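Local coordinates for protein B-129 (PDB 2WBT) that is essential for virus function and probably binds DNA through two C2H2-type zinc fingers, at residues V76-L81 against S115-V120. Numbering follows the deposited sequence.
Sequences VCPLCL and SALDHV. With ZN (zinc ion), chain C; ZN (zinc ion), chain D.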
ATOM      1  N   VAL A  76       0.793 -13.640  -9.963  1.00 22.28           N
ATOM      2  CA  VAL A  76      -0.154 -13.778  -8.860  1.00 22.51           C
ATOM      3  C   VAL A  76      -1.561 -13.418  -9.326  1.00 22.82           C
ATOM      4  O   VAL A  76      -1.745 -12.557 -10.187  1.00 22.82           O
ATOM      5  CB  VAL A  76       0.226 -12.859  -7.677  1.00 22.50           C
ATOM      6  CG1 VAL A  76      -0.665 -13.135  -6.472  1.00 22.48           C
ATOM      7  CG2 VAL A  76       1.691 -13.045  -7.306  1.00 22.48           C
ATOM      8  N   CYS A  77      -2.545 -14.090  -8.745  1.00 23.19           N
ATOM      9  CA  CYS A  77      -3.951 -13.836  -9.037  1.00 23.80           C
ATOM     10  C   CYS A  77      -4.504 -12.780  -8.074  1.00 22.96           C
ATOM     11  O   CYS A  77      -4.401 -12.940  -6.857  1.00 22.39           O
ATOM     12  CB  CYS A  77      -4.760 -15.125  -8.907  1.00 24.68           C
ATOM     13  SG  CYS A  77      -6.488 -14.967  -9.354  1.00 26.66           S
ATOM     14  N   PRO A  78      -5.109 -11.706  -8.608  1.00 22.77           N
ATOM     15  CA  PRO A  78      -5.616 -10.644  -7.740  1.00 22.68           C
ATOM     16  C   PRO A  78      -6.744 -11.096  -6.814  1.00 22.66           C
ATOM     17  O   PRO A  78      -6.845 -10.604  -5.691  1.00 22.65           O
ATOM     18  CB  PRO A  78      -6.129  -9.590  -8.733  1.00 22.66           C
ATOM     19  CG  PRO A  78      -5.486  -9.929 -10.030  1.00 22.68           C
ATOM     20  CD  PRO A  78      -5.367 -11.408 -10.026  1.00 22.74           C
ATOM     21  N   LEU A  79      -7.573 -12.027  -7.279  1.00 22.68           N
ATOM     22  CA  LEU A  79      -8.723 -12.487  -6.504  1.00 22.72           C
ATOM     23  C   LEU A  79      -8.348 -13.436  -5.360  1.00 22.88           C
ATOM     24  O   LEU A  79      -8.905 -13.318  -4.268  1.00 22.85           O
ATOM     25  CB  LEU A  79      -9.767 -13.137  -7.416  1.00 22.69           C
ATOM     26  CG  LEU A  79     -10.276 -12.292  -8.590  1.00 22.63           C
ATOM     27  CD1 LEU A  79     -11.321 -13.066  -9.381  1.00 22.60           C
ATOM     28  CD2 LEU A  79     -10.845 -10.961  -8.114  1.00 22.60           C
ATOM     29  N   CYS A  80      -7.422 -14.367  -5.591  1.00 23.03           N
ATOM     30  CA  CYS A  80      -6.997 -15.273  -4.510  1.00 23.84           C
ATOM     31  C   CYS A  80      -5.591 -15.021  -3.954  1.00 22.86           C
ATOM     32  O   CYS A  80      -5.255 -15.543  -2.888  1.00 22.39           O
ATOM     33  CB  CYS A  80      -7.159 -16.743  -4.912  1.00 24.76           C
ATOM     34  SG  CYS A  80      -5.997 -17.326  -6.255  1.00 27.57           S
ATOM     35  N   LEU A  81      -4.790 -14.200  -4.630  1.00 22.28           N
ATOM     36  CA  LEU A  81      -3.437 -13.861  -4.153  1.00 21.81           C
ATOM     37  C   LEU A  81      -2.495 -15.057  -4.056  1.00 21.42           C
ATOM     38  O   LEU A  81      -1.606 -15.077  -3.202  1.00 21.40           O
ATOM     39  CB  LEU A  81      -3.498 -13.152  -2.790  1.00 21.82           C
ATOM     40  CG  LEU A  81      -4.175 -11.783  -2.771  1.00 21.79           C
ATOM     41  CD1 LEU A  81      -4.295 -11.280  -1.341  1.00 21.79           C
ATOM     42  CD2 LEU A  81      -3.412 -10.784  -3.631  1.00 21.78           C
ATOM     43  N   SER A 115     -16.060  -9.925 -14.103  1.00 25.03           N
ATOM     44  CA  SER A 115     -16.500  -8.604 -13.639  1.00 25.03           C
ATOM     45  C   SER A 115     -15.786  -8.231 -12.339  1.00 25.03           C
ATOM     46  O   SER A 115     -15.487  -7.060 -12.100  1.00 25.03           O
ATOM     47  CB  SER A 115     -18.013  -8.575 -13.422  1.00 25.03           C
ATOM     48  OG  SER A 115     -18.706  -8.951 -14.598  1.00 25.04           O
ATOM     49  N   ALA A 116     -15.529  -9.235 -11.503  1.00 25.02           N
ATOM     50  CA  ALA A 116     -14.724  -9.061 -10.294  1.00 25.02           C
ATOM     51  C   ALA A 116     -13.280  -8.686 -10.639  1.00 25.01           C
ATOM     52  O   ALA A 116     -12.664  -7.878  -9.945  1.00 25.00           O
ATOM     53  CB  ALA A 116     -14.752 -10.328  -9.451  1.00 25.02           C
ATOM     54  N   LEU A 117     -12.750  -9.280 -11.709  1.00 24.99           N
ATOM     55  CA  LEU A 117     -11.397  -8.964 -12.191  1.00 24.98           C
ATOM     56  C   LEU A 117     -11.278  -7.522 -12.674  1.00 24.97           C
ATOM     57  O   LEU A 117     -10.395  -6.785 -12.231  1.00 24.97           O
ATOM     58  CB  LEU A 117     -10.973  -9.905 -13.328  1.00 24.98           C
ATOM     59  CG  LEU A 117     -10.406 -11.280 -12.965  1.00 24.98           C
ATOM     60  CD1 LEU A 117      -9.918 -11.995 -14.216  1.00 24.98           C
ATOM     61  CD2 LEU A 117      -9.287 -11.180 -11.935  1.00 24.97           C
ATOM     62  N   ASP A 118     -12.163  -7.133 -13.591  1.00 24.95           N
ATOM     63  CA  ASP A 118     -12.170  -5.772 -14.142  1.00 24.94           C
ATOM     64  C   ASP A 118     -12.284  -4.739 -13.030  1.00 24.93           C
ATOM     65  O   ASP A 118     -11.653  -3.684 -13.089  1.00 24.93           O
ATOM     66  CB  ASP A 118     -13.330  -5.570 -15.124  1.00 24.95           C
ATOM     67  CG  ASP A 118     -13.296  -6.539 -16.294  1.00 24.96           C
ATOM     68  OD1 ASP A 118     -12.226  -7.126 -16.566  1.00 24.97           O
ATOM     69  OD2 ASP A 118     -14.346  -6.712 -16.946  1.00 24.98           O
ATOM     70  N   HIS A 119     -13.094  -5.051 -12.021  1.00 24.91           N
ATOM     71  CA  HIS A 119     -13.275  -4.159 -10.873  1.00 24.95           C
ATOM     72  C   HIS A 119     -11.987  -3.972 -10.074  1.00 25.26           C
ATOM     73  O   HIS A 119     -11.613  -2.840  -9.755  1.00 25.25           O
ATOM     74  CB  HIS A 119     -14.396  -4.669  -9.958  1.00 24.78           C
ATOM     75  CG  HIS A 119     -14.356  -4.094  -8.574  1.00 24.29           C
ATOM     76  ND1 HIS A 119     -14.927  -2.875  -8.238  1.00 23.56           N
ATOM     77  CD2 HIS A 119     -13.826  -4.595  -7.430  1.00 23.88           C
ATOM     78  CE1 HIS A 119     -14.737  -2.646  -6.950  1.00 23.47           C
ATOM     79  NE2 HIS A 119     -14.070  -3.676  -6.436  1.00 23.52           N
ATOM     80  N   VAL A 120     -11.309  -5.073  -9.755  1.00 25.68           N
ATOM     81  CA  VAL A 120     -10.070  -5.010  -8.971  1.00 26.02           C
ATOM     82  C   VAL A 120      -8.953  -4.277  -9.727  1.00 26.33           C
ATOM     83  O   VAL A 120      -8.034  -3.732  -9.115  1.00 26.36           O
ATOM     84  CB  VAL A 120      -9.597  -6.419  -8.540  1.00 26.02           C
ATOM     85  CG1 VAL A 120      -8.278  -6.343  -7.779  1.00 26.02           C
ATOM     86  CG2 VAL A 120     -10.659  -7.094  -7.688  1.00 26.03           C
TER
HETATM   87 ZN    ZN C1130      -7.282 -16.696  -7.990  1.00 48.26          ZN
HETATM   88 ZN    ZN D1131     -13.160  -3.963  -4.633  1.00 38.91          ZN
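The carbonyl oxygen of A116 accepts the helical hydrogen bond from V120 N at 3.1 Å, and a methyl of L79 lies beside it. That methyl, CD2, is 4.0 Å from A116 O, a van der Waals approach. No hydrogen bond joins segment 76-81 to segment 115-120, and the contact between them is apolar. L79 carries most of it, its CG set anti to its own carbonyl carbon (chi1 -55°) and its two methyls divided between neighbours on helix 113-122. CD1 and CG meet L117 CD2, which comes to 3.7 Å from L79 CG, the two leucine side chains crossing at about a right angle. CD2 faces the other pair, 3.9 Å from V120 CG2 and near the CB of A116. V120 uses both branches: CG1, anti to the backbone N (chi1 178°), reaches P78 CB at 4.0 Å, while CG2 serves L79. P78 CD also lies, more loosely, 4.4 Å from L117 CD2. P78 and L79 lie between C77 and C80 in the loop linking strands 75-76 and 83-84 of the first C2H2-type finger, and through them this loop rests on helix 113-122 of the second. C77 SG binds the first zinc at 2.3 Å, with C80, H93 and E98 completing the site, E98 standing where a C2H2 finger usually has its second histidine. From the helix of the second finger, H119 NE2 holds the other zinc at 2.0 Å, together with C103, C106 and H124. Beyond the two segments, I94 on helix 87-96 touches L117, E98 and T100 touch L79, and Y62 OH is hydrogen-bonded to P78 O.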